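Local coordinates for ESX-5 secretion-associated protein EspG5 (Mycobacterium marinum, PDB 6VJ5) that acts as a specific chaperone for cognate PE/PPE proteins, keeps PE/PPE dimers from aggregating and is required for secretion of LipY and PE31/PPE18, at residues Met19-Ala22 / His28-Pro31; Arg76-Pro81 / Val128-Val133; Asp198-Gly203 / Ser207-Leu212; Ser243-Ser248 / Ile252-Gln257. All coordinates share one frame; numbering follows the deposited sequence.

Interactions 1 and 2 lie on one side of the chain's centre and interactions 3 and 4 on the other. Each pair is joined by packing: Val-29 CG1 meets Leu-78 CB at 4.0 Å, and Ile-252 CD1 lies 3.5 Å from Ala-211 O. Interactions 2 and 4, whose touching residues are all buried, both reach the long antiparallel sheet, but the first lays a helix end on it through apolar groups while the second builds it with backbone bonds. Interaction 1 is a small amide-to-methyl contact with exposed His-28 at its edge. Interaction 3, the most peripheral at about 27 Å between its centre and the chain's, joins the short helix 197-200 to helix 206-217, with Arg-200 exposed.

Interaction 1 (Met19-Ala22 / His28-Pro31); sequences MLQA and HVAP
His-28 comes first, and it meets the helix with its backbone: its carbonyl carbon C lies 4.1 Å from Gln-21 NE2. The CA–CB bond of His-28 points away from the helix. The residue is exposed, and it packs on a polar side chain of another protein chain in the assembly. One residue on, Val-29 turns its side chain toward the helix and makes the main contact. The amide nitrogen faces the fork between its two methyls, with Gln-21 NE2 3.6 Å from Val-29 CG1 and 3.7 Å from Val-29 CG2. Gln-21 can span the gap because its chain runs extended beyond CG (chi2 176°), carrying the amide out from the helix while OE1 stays on the side farther from the valine. The two side chains cross obliquely, and this is van der Waals packing of an N-H group on methyls rather than a bond. A buried glutamine amide thus ties helix 14-23 to the loop that follows it. Ala-30 and Pro-31 then lead the chain away from the helix; both rest on Arg-228 of strand 221-231, and Pro-31 also packs on a polar side chain of the other protein. The loop thus runs from helix 14-23 toward the sheet. Helix 69-79 lies beside the contact, and Leu-20, on a different side of helix 14-23, packs on its Met-75 and on Met-56 of helix 51-58.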
loop_
_atom_site.group_PDB
_atom_site.type_symbol
_atom_site.label_atom_id
_atom_site.label_comp_id
_atom_site.label_asym_id
_atom_site.label_seq_id
_atom_site.Cartn_x
_atom_site.Cartn_y
_atom_site.Cartn_z
ATOM N N MET C 19 3.585 -1.309 -14.066
ATOM C CA MET C 19 2.628 -2.193 -14.720
ATOM C C MET C 19 3.296 -3.482 -15.178
ATOM O O MET C 19 2.738 -4.571 -14.997
ATOM C CB MET C 19 1.977 -1.462 -15.889
ATOM C CG MET C 19 1.479 -0.082 -15.490
ATOM S SD MET C 19 0.084 0.518 -16.450
ATOM C CE MET C 19 0.777 0.454 -18.098
ATOM N N LEU C 20 4.492 -3.389 -15.761
ATOM C CA LEU C 20 5.216 -4.601 -16.126
ATOM C C LEU C 20 5.410 -5.495 -14.912
ATOM O O LEU C 20 5.234 -6.717 -14.992
ATOM C CB LEU C 20 6.561 -4.240 -16.747
ATOM C CG LEU C 20 6.458 -3.270 -17.925
ATOM C CD1 LEU C 20 7.831 -2.808 -18.366
ATOM C CD2 LEU C 20 5.713 -3.919 -19.082
ATOM N N GLN C 21 5.764 -4.902 -13.772
ATOM C CA GLN C 21 5.843 -5.676 -12.540
ATOM C C GLN C 21 4.523 -6.370 -12.247
ATOM O O GLN C 21 4.503 -7.530 -11.821
ATOM C CB GLN C 21 6.225 -4.771 -11.374
ATOM C CG GLN C 21 7.636 -4.253 -11.426
ATOM C CD GLN C 21 7.922 -3.288 -10.305
ATOM O OE1 GLN C 21 7.366 -2.191 -10.263
ATOM N NE2 GLN C 21 8.780 -3.693 -9.377
ATOM N N ALA C 22 3.407 -5.670 -12.464
ATOM C CA ALA C 22 2.097 -6.260 -12.219
ATOM C C ALA C 22 1.808 -7.375 -13.217
ATOM O O ALA C 22 1.419 -8.483 -12.830
ATOM C CB ALA C 22 1.017 -5.178 -12.287
ATOM N N HIS C 28 8.828 -6.538 -5.799
ATOM C CA HIS C 28 9.810 -5.478 -5.667
ATOM C C HIS C 28 11.009 -5.768 -6.558
ATOM O O HIS C 28 11.363 -6.922 -6.813
ATOM C CB HIS C 28 10.266 -5.291 -4.192
ATOM C CG HIS C 28 10.914 -6.498 -3.578
ATOM N ND1 HIS C 28 10.195 -7.530 -3.012
ATOM C CD2 HIS C 28 12.219 -6.807 -3.401
ATOM C CE1 HIS C 28 11.032 -8.436 -2.533
ATOM N NE2 HIS C 28 12.266 -8.021 -2.757
ATOM N N VAL C 29 11.601 -4.691 -7.068
ATOM C CA VAL C 29 12.921 -4.745 -7.683
ATOM C C VAL C 29 13.863 -4.018 -6.736
ATOM O O VAL C 29 13.513 -3.757 -5.578
ATOM C CB VAL C 29 12.927 -4.125 -9.088
ATOM C CG1 VAL C 29 12.120 -4.999 -10.034
ATOM C CG2 VAL C 29 12.378 -2.715 -9.048
ATOM N N ALA C 30 15.050 -3.668 -7.213
ATOM C CA ALA C 30 15.991 -2.927 -6.391
ATOM C C ALA C 30 15.315 -1.674 -5.832
ATOM O O ALA C 30 14.653 -0.947 -6.588
ATOM C CB ALA C 30 17.224 -2.539 -7.205
ATOM N N PRO C 31 15.445 -1.397 -4.535
ATOM C CA PRO C 31 14.865 -0.154 -3.997
ATOM C C PRO C 31 15.433 1.099 -4.638
ATOM O O PRO C 31 14.755 2.134 -4.652
ATOM C CB PRO C 31 15.200 -0.223 -2.498
ATOM C CG PRO C 31 16.379 -1.155 -2.404
ATOM C CD PRO C 31 16.219 -2.147 -3.526
#

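Interaction 2 (Arg76-Pro81 / Val128-Val133); sequences RVLAAP and VSAVRV
Val-77 and Val-128 have the nearest CA atoms across the segments, 6.7 Å apart, where the last turn of helix 69-79 comes down beside strand 126-133. Val-128 divides its methyls between two helix residues. Its CG2 takes the Val-77 side, 3.6 Å from Val-77 CG2 and 3.8 Å from Val-77 CB, and the two valines meet at a slant. Its CG1, placed anti to the backbone N (chi1 171°), goes the other way and lies 4.1 Å from Leu-78 CD2. Leu-78 does not start out aimed at the strand; CD2 makes the reach, running about at right angles to Val-128 and continuing to Ala-130, whose CB is 3.8 Å away. Val-128 and Ala-130, two positions apart on the strand, therefore present the same face to the helix. Leu-78 also touches Phe-17 of helix 14-23 and Ala-121 of the adjacent strand 115-123, which widens this patch. Ala-80 ends the helix just beyond, its N still bonded to Arg-76 O. Every group that touches is a buried hydrocarbon, so the helix is held on the sheet by shape and exclusion of water, with polar pairing left to the strand backbones.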
loop_
_atom_site.group_PDB
_atom_site.type_symbol
_atom_site.label_atom_id
_atom_site.label_comp_id
_atom_site.label_asym_id
_atom_site.label_seq_id
_atom_site.Cartn_x
_atom_site.Cartn_y
_atom_site.Cartn_z
ATOM N N ARG C 76 12.813 -10.508 -14.906
ATOM C CA ARG C 76 12.946 -11.595 -13.943
ATOM C C ARG C 76 14.318 -11.592 -13.288
ATOM O O ARG C 76 14.464 -12.067 -12.157
ATOM C CB ARG C 76 12.685 -12.930 -14.632
ATOM C CG ARG C 76 11.276 -13.057 -15.188
ATOM C CD ARG C 76 10.372 -13.786 -14.217
ATOM N NE ARG C 76 8.956 -13.564 -14.500
ATOM C CZ ARG C 76 8.318 -14.036 -15.567
ATOM N NH1 ARG C 76 8.971 -14.749 -16.477
ATOM N NH2 ARG C 76 7.026 -13.782 -15.729
ATOM N N VAL C 77 15.334 -11.074 -13.979
ATOM C CA VAL C 77 16.641 -10.920 -13.352
ATOM C C VAL C 77 16.565 -9.875 -12.245
ATOM O O VAL C 77 16.979 -10.120 -11.105
ATOM C CB VAL C 77 17.699 -10.551 -14.407
ATOM C CG1 VAL C 77 19.100 -10.658 -13.822
ATOM C CG2 VAL C 77 17.565 -11.444 -15.638
ATOM N N LEU C 78 16.018 -8.698 -12.564
ATOM C CA LEU C 78 15.824 -7.665 -11.551
ATOM C C LEU C 78 14.967 -8.184 -10.402
ATOM O O LEU C 78 15.186 -7.833 -9.235
ATOM C CB LEU C 78 15.177 -6.429 -12.183
ATOM C CG LEU C 78 15.822 -5.861 -13.447
ATOM C CD1 LEU C 78 14.889 -4.882 -14.150
ATOM C CD2 LEU C 78 17.145 -5.177 -13.122
ATOM N N ALA C 79 13.992 -9.043 -10.714
ATOM C CA ALA C 79 13.023 -9.478 -9.714
ATOM C C ALA C 79 13.624 -10.442 -8.699
ATOM O O ALA C 79 13.202 -10.451 -7.537
ATOM C CB ALA C 79 11.823 -10.131 -10.401
ATOM N N ALA C 80 14.592 -11.265 -9.103
ATOM C CA ALA C 80 15.184 -12.263 -8.207
ATOM C C ALA C 80 16.640 -12.480 -8.586
ATOM O O ALA C 80 17.035 -13.565 -9.027
ATOM C CB ALA C 80 14.402 -13.574 -8.260
ATOM N N PRO C 81 17.476 -11.463 -8.411
ATOM C CA PRO C 81 18.892 -11.613 -8.756
ATOM C C PRO C 81 19.665 -12.336 -7.668
ATOM O O PRO C 81 19.300 -12.318 -6.490
ATOM C CB PRO C 81 19.371 -10.164 -8.900
ATOM C CG PRO C 81 18.533 -9.423 -7.896
ATOM C CD PRO C 81 17.170 -10.115 -7.895
ATOM N N VAL C 128 21.733 -7.904 -16.450
ATOM C CA VAL C 128 20.752 -6.932 -16.917
ATOM C C VAL C 128 21.042 -5.582 -16.275
ATOM O O VAL C 128 21.541 -5.502 -15.148
ATOM C CB VAL C 128 19.315 -7.404 -16.598
ATOM C CG1 VAL C 128 18.300 -6.309 -16.878
ATOM C CG2 VAL C 128 18.980 -8.665 -17.398
ATOM N N SER C 129 20.730 -4.517 -17.010
ATOM C CA SER C 129 20.969 -3.149 -16.569
ATOM C C SER C 129 19.641 -2.427 -16.383
ATOM O O SER C 129 18.772 -2.486 -17.257
ATOM C CB SER C 129 21.829 -2.386 -17.582
ATOM O OG SER C 129 21.021 -1.690 -18.524
ATOM N N ALA C 130 19.490 -1.747 -15.249
ATOM C CA ALA C 130 18.350 -0.872 -14.997
ATOM C C ALA C 130 18.892 0.482 -14.570
ATOM O O ALA C 130 19.594 0.579 -13.557
ATOM C CB ALA C 130 17.423 -1.457 -13.926
ATOM N N VAL C 131 18.581 1.520 -15.344
ATOM C CA VAL C 131 19.113 2.862 -15.125
ATOM C C VAL C 131 17.942 3.826 -15.062
ATOM O O VAL C 131 17.155 3.906 -16.011
ATOM C CB VAL C 131 20.092 3.285 -16.235
ATOM C CG1 VAL C 131 20.525 4.739 -16.057
ATOM C CG2 VAL C 131 21.291 2.346 -16.266
ATOM N N ARG C 132 17.837 4.569 -13.966
ATOM C CA ARG C 132 16.763 5.534 -13.796
ATOM C C ARG C 132 17.310 6.954 -13.838
ATOM O O ARG C 132 18.286 7.272 -13.147
ATOM C CB ARG C 132 16.001 5.320 -12.486
ATOM C CG ARG C 132 15.012 6.447 -12.247
ATOM C CD ARG C 132 13.983 6.166 -11.174
ATOM N NE ARG C 132 13.090 7.318 -11.047
ATOM C CZ ARG C 132 12.115 7.424 -10.153
ATOM N NH1 ARG C 132 11.884 6.441 -9.293
ATOM N NH2 ARG C 132 11.368 8.519 -10.120
ATOM N N VAL C 133 16.674 7.797 -14.651
ATOM C CA VAL C 133 16.970 9.222 -14.745
ATOM C C VAL C 133 15.639 9.961 -14.757
ATOM O O VAL C 133 14.760 9.646 -15.565
ATOM C CB VAL C 133 17.778 9.576 -16.009
ATOM C CG1 VAL C 133 17.963 11.089 -16.101
ATOM C CG2 VAL C 133 19.115 8.859 -16.008
#

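Interaction 3 (Asp198-Gly203 / Ser207-Leu212); sequences DLRRMG and STVAAL
With chi1 at -84°, Arg-200 sets its CG within reach of Val-209, which keeps CG1 anti to the backbone N (chi1 169°) and holds CG2, anti to the carbonyl carbon, facing the first helix. Leu-199 meets the same methyl with its CB. The setting is two consecutive helices joined by a tight turn: helix 197-200 ends in a Schellman motif, and the chain turns back to pack helix 206-217 against it. Val-209 is the centre of the contact. Its CG2 lies 4.2 Å from Leu-199 CB and equally 4.2 Å from Arg-200 CG, nestling where two successive side chains leave the helix. The CA atoms of Leu-199 and Val-209, 7.3 Å apart, are the nearest pair across the segments. Trp-186 of helix 176-188 touches both Leu-199 and Val-209, so the apolar side of the corner is closed by a third helix. Arg-200, on the exposed flank, bends at chi3 and brings its guanidinium obliquely past Val-209 CG1.

In the Schellman motif Gly-203 takes a positive phi of 94°, and its N bonds to Arg-200 O at 2.8 Å, the bond that also closes a type I turn from Arg-200 to Gly-203. That reversal lets the chain swing round to begin the second helix. There Thr-208 OG1 is hydrogen-bonded to Ser-205 OG and to Asn-170 N. Back on the first segment, exposed Arg-201 forms a salt bridge through NH1 with Asp-198 OD2 at 3.5 Å.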
loop_
_atom_site.group_PDB
_atom_site.type_symbol
_atom_site.label_atom_id
_atom_site.label_comp_id
_atom_site.label_asym_id
_atom_site.label_seq_id
_atom_site.Cartn_x
_atom_site.Cartn_y
_atom_site.Cartn_z
ATOM N N ASP C 198 43.747 17.198 13.096
ATOM C CA ASP C 198 43.658 15.796 13.486
ATOM C C ASP C 198 43.544 14.856 12.295
ATOM O O ASP C 198 43.747 13.648 12.456
ATOM C CB ASP C 198 42.481 15.583 14.439
ATOM C CG ASP C 198 42.743 16.159 15.825
ATOM O OD1 ASP C 198 42.385 17.333 16.052
ATOM O OD2 ASP C 198 43.314 15.447 16.682
ATOM N N LEU C 199 43.232 15.364 11.105
ATOM C CA LEU C 199 43.364 14.527 9.918
ATOM C C LEU C 199 44.832 14.321 9.570
ATOM O O LEU C 199 45.247 13.201 9.250
ATOM C CB LEU C 199 42.596 15.144 8.753
ATOM C CG LEU C 199 41.111 14.768 8.797
ATOM C CD1 LEU C 199 40.394 15.418 9.967
ATOM C CD2 LEU C 199 40.421 15.138 7.491
ATOM N N ARG C 200 45.640 15.382 9.661
ATOM C CA ARG C 200 47.080 15.234 9.480
ATOM C C ARG C 200 47.676 14.333 10.555
ATOM O O ARG C 200 48.525 13.482 10.266
ATOM C CB ARG C 200 47.758 16.605 9.496
ATOM C CG ARG C 200 47.743 17.338 8.155
ATOM C CD ARG C 200 48.652 18.568 8.175
ATOM N NE ARG C 200 48.064 19.670 8.929
ATOM C CZ ARG C 200 47.134 20.490 8.441
ATOM N NH1 ARG C 200 46.689 20.328 7.199
ATOM N NH2 ARG C 200 46.647 21.466 9.194
ATOM N N ARG C 201 47.235 14.492 11.803
ATOM C CA ARG C 201 47.748 13.647 12.875
ATOM C C ARG C 201 47.383 12.182 12.668
ATOM O O ARG C 201 47.976 11.308 13.311
ATOM C CB ARG C 201 47.223 14.148 14.216
ATOM C CG ARG C 201 47.862 13.490 15.421
ATOM C CD ARG C 201 47.209 13.985 16.701
ATOM N NE ARG C 201 47.884 15.157 17.251
ATOM C CZ ARG C 201 47.565 16.416 16.965
ATOM N NH1 ARG C 201 46.575 16.688 16.124
ATOM N NH2 ARG C 201 48.241 17.409 17.526
ATOM N N MET C 202 46.437 11.890 11.779
ATOM C CA MET C 202 46.138 10.514 11.405
ATOM C C MET C 202 47.052 9.996 10.300
ATOM O O MET C 202 46.897 8.845 9.874
ATOM C CB MET C 202 44.676 10.397 10.957
ATOM C CG MET C 202 43.789 9.600 11.901
ATOM S SD MET C 202 42.054 9.569 11.405
ATOM C CE MET C 202 41.637 11.315 11.510
ATOM N N GLY C 203 47.987 10.814 9.820
ATOM C CA GLY C 203 48.892 10.405 8.767
ATOM C C GLY C 203 48.457 10.768 7.367
ATOM O O GLY C 203 49.042 10.263 6.400
ATOM N N SER C 207 48.758 17.332 1.110
ATOM C CA SER C 207 48.149 17.401 -0.214
ATOM C C SER C 207 46.803 16.687 -0.229
ATOM O O SER C 207 45.824 17.202 -0.782
ATOM C CB SER C 207 49.088 16.804 -1.260
ATOM O OG SER C 207 48.809 17.349 -2.541
ATOM N N THR C 208 46.729 15.512 0.396
ATOM C CA THR C 208 45.465 14.791 0.461
ATOM C C THR C 208 44.402 15.602 1.194
ATOM O O THR C 208 43.251 15.673 0.749
ATOM C CB THR C 208 45.680 13.437 1.133
ATOM O OG1 THR C 208 46.736 12.734 0.462
ATOM C CG2 THR C 208 44.407 12.612 1.082
ATOM N N VAL C 209 44.769 16.237 2.310
ATOM C CA VAL C 209 43.791 17.012 3.069
ATOM C C VAL C 209 43.210 18.132 2.213
ATOM O O VAL C 209 42.002 18.398 2.249
ATOM C CB VAL C 209 44.428 17.562 4.357
ATOM C CG1 VAL C 209 43.506 18.591 4.998
ATOM C CG2 VAL C 209 44.723 16.438 5.327
ATOM N N ALA C 210 44.054 18.813 1.436
ATOM C CA ALA C 210 43.554 19.908 0.611
ATOM C C ALA C 210 42.577 19.401 -0.446
ATOM O O ALA C 210 41.518 20.004 -0.663
ATOM C CB ALA C 210 44.719 20.650 -0.045
ATOM N N ALA C 211 42.912 18.297 -1.121
ATOM C CA ALA C 211 42.018 17.776 -2.152
ATOM C C ALA C 211 40.749 17.200 -1.536
ATOM O O ALA C 211 39.652 17.368 -2.081
ATOM C CB ALA C 211 42.729 16.716 -2.992
ATOM N N LEU C 212 40.880 16.518 -0.400
ATOM C CA LEU C 212 39.712 15.967 0.273
ATOM C C LEU C 212 38.746 17.073 0.672
ATOM O O LEU C 212 37.542 16.991 0.403
ATOM C CB LEU C 212 40.159 15.169 1.493
ATOM C CG LEU C 212 39.207 14.134 2.079
ATOM C CD1 LEU C 212 38.756 13.134 1.055
ATOM C CD2 LEU C 212 39.931 13.442 3.237
#

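Interaction 4 (Ser243-Ser248 / Ile252-Gln257); sequences SLKDGS and IALYQQ
Ser-243 and Leu-254 form a hydrogen-bonded pair in the beta hairpin of strands 234-247 and 250-256, part of the long antiparallel sheet. Their two bonds are short: Ser-243 N to Leu-254 O and Leu-254 N to Ser-243 O are both 2.7 Å, the former nearly straight at 173°. Lys-245 and Ile-252 repeat the pattern, with Lys-245 N to Ile-252 O at 2.9 Å and Ile-252 N to Lys-245 O at 2.8 Å. Between these two pairs sits the non-hydrogen-bonded pair Leu-244 and Ala-253, their CA atoms 4.5 Å apart. Here the packing is tightest: Leu-244 CD2 presses on Ala-253 CB at 3.4 Å, and Leu-244 CA makes a CA-H...O contact of 3.2 Å with Ile-252 O.

Toward the turn, beyond Lys-245, cross-strand contact falls off: Gly-247 is partly exposed and Ser-248 is open to solvent. Another protein chain reaches the face bearing Ser-243, Lys-245 and Leu-254, its backbone packing on Ser-243 and an apolar side chain on Leu-254. The ammonium of Lys-245 is salt-bridged to Glu-222, with a weak bond to the other chain's backbone. Lys-245 reaches there with an extended chain that bends only at the end (chi4 -64°), passing across Leu-254 at about a right angle and leaving its CE 3.9 Å from Leu-254 CD1.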
loop_
_atom_site.group_PDB
_atom_site.type_symbol
_atom_site.label_atom_id
_atom_site.label_comp_id
_atom_site.label_asym_id
_atom_site.label_seq_id
_atom_site.Cartn_x
_atom_site.Cartn_y
_atom_site.Cartn_z
ATOM N N SER C 243 33.227 5.269 -2.864
ATOM C CA SER C 243 32.783 6.629 -3.140
ATOM C C SER C 243 33.840 7.341 -3.976
ATOM O O SER C 243 35.000 7.442 -3.562
ATOM C CB SER C 243 32.520 7.392 -1.843
ATOM O OG SER C 243 32.186 8.739 -2.120
ATOM N N LEU C 244 33.434 7.837 -5.141
ATOM C CA LEU C 244 34.256 8.710 -5.963
ATOM C C LEU C 244 33.704 10.126 -5.879
ATOM O O LEU C 244 32.485 10.326 -5.922
ATOM C CB LEU C 244 34.268 8.260 -7.421
ATOM C CG LEU C 244 34.609 6.798 -7.695
ATOM C CD1 LEU C 244 34.730 6.602 -9.204
ATOM C CD2 LEU C 244 35.876 6.382 -6.999
ATOM N N LYS C 245 34.603 11.106 -5.769
ATOM C CA LYS C 245 34.210 12.505 -5.661
ATOM C C LYS C 245 35.130 13.379 -6.498
ATOM O O LYS C 245 36.346 13.168 -6.522
ATOM C CB LYS C 245 34.252 12.985 -4.206
ATOM C CG LYS C 245 33.371 12.194 -3.256
ATOM C CD LYS C 245 33.572 12.655 -1.819
ATOM C CE LYS C 245 32.782 11.802 -0.842
ATOM N NZ LYS C 245 31.314 11.923 -1.059
ATOM N N ASP C 246 34.541 14.383 -7.153
ATOM C CA ASP C 246 35.254 15.291 -8.050
ATOM C C ASP C 246 35.370 16.673 -7.415
ATOM O O ASP C 246 34.413 17.454 -7.430
ATOM C CB ASP C 246 34.537 15.405 -9.396
ATOM C CG ASP C 246 34.726 14.197 -10.260
ATOM O OD1 ASP C 246 35.328 13.222 -9.773
ATOM O OD2 ASP C 246 34.282 14.225 -11.429
ATOM N N GLY C 247 36.554 16.992 -6.891
ATOM C CA GLY C 247 36.839 18.298 -6.346
ATOM C C GLY C 247 37.798 19.097 -7.218
ATOM O O GLY C 247 38.354 18.603 -8.199
ATOM N N SER C 248 37.972 20.368 -6.838
ATOM C CA SER C 248 38.903 21.241 -7.547
ATOM C C SER C 248 40.242 20.554 -7.770
ATOM O O SER C 248 40.849 20.684 -8.839
ATOM C CB SER C 248 39.120 22.533 -6.760
ATOM O OG SER C 248 37.909 23.230 -6.563
ATOM N N ILE C 252 38.807 11.835 -6.282
ATOM C CA ILE C 252 39.281 11.012 -5.176
ATOM C C ILE C 252 38.386 9.789 -5.044
ATOM O O ILE C 252 37.188 9.828 -5.352
ATOM C CB ILE C 252 39.303 11.812 -3.856
ATOM C CG1 ILE C 252 40.068 13.123 -4.047
ATOM C CG2 ILE C 252 39.910 10.983 -2.738
ATOM C CD1 ILE C 252 40.126 13.997 -2.806
ATOM N N ALA C 253 38.979 8.694 -4.571
ATOM C CA ALA C 253 38.275 7.440 -4.346
ATOM C C ALA C 253 38.401 7.052 -2.882
ATOM O O ALA C 253 39.506 7.048 -2.334
ATOM C CB ALA C 253 38.835 6.322 -5.229
ATOM N N LEU C 254 37.273 6.711 -2.263
ATOM C CA LEU C 254 37.228 6.295 -0.870
ATOM C C LEU C 254 36.521 4.955 -0.774
ATOM O O LEU C 254 35.483 4.745 -1.409
ATOM C CB LEU C 254 36.494 7.323 -0.007
ATOM C CG LEU C 254 37.001 8.760 -0.102
ATOM C CD1 LEU C 254 35.887 9.736 0.228
ATOM C CD2 LEU C 254 38.175 8.954 0.841
ATOM N N TYR C 255 37.072 4.054 0.031
ATOM C CA TYR C 255 36.425 2.765 0.221
ATOM C C TYR C 255 37.057 2.044 1.397
ATOM O O TYR C 255 38.230 2.257 1.717
ATOM C CB TYR C 255 36.534 1.903 -1.040
ATOM C CG TYR C 255 37.959 1.568 -1.420
ATOM C CD1 TYR C 255 38.598 0.463 -0.876
ATOM C CD2 TYR C 255 38.666 2.356 -2.321
ATOM C CE1 TYR C 255 39.895 0.150 -1.218
ATOM C CE2 TYR C 255 39.968 2.047 -2.669
ATOM C CZ TYR C 255 40.576 0.942 -2.114
ATOM O OH TYR C 255 41.871 0.627 -2.450
ATOM N N GLN C 256 36.261 1.196 2.042
ATOM C CA GLN C 256 36.776 0.306 3.069
ATOM C C GLN C 256 37.478 -0.880 2.420
ATOM O O GLN C 256 37.158 -1.281 1.298
ATOM C CB GLN C 256 35.647 -0.195 3.969
ATOM C CG GLN C 256 35.234 0.782 5.048
ATOM C CD GLN C 256 33.950 0.368 5.738
ATOM O OE1 GLN C 256 33.965 -0.353 6.737
ATOM N NE2 GLN C 256 32.828 0.823 5.205
ATOM N N GLN C 257 38.442 -1.441 3.136
ATOM C CA GLN C 257 39.118 -2.655 2.709
ATOM C C GLN C 257 38.587 -3.842 3.501
ATOM O O GLN C 257 38.106 -3.694 4.626
ATOM C CB GLN C 257 40.627 -2.520 2.891
ATOM C CG GLN C 257 41.253 -1.585 1.879
ATOM C CD GLN C 257 42.746 -1.481 2.035
ATOM O OE1 GLN C 257 43.287 -1.753 3.106
ATOM N NE2 GLN C 257 43.427 -1.090 0.963
#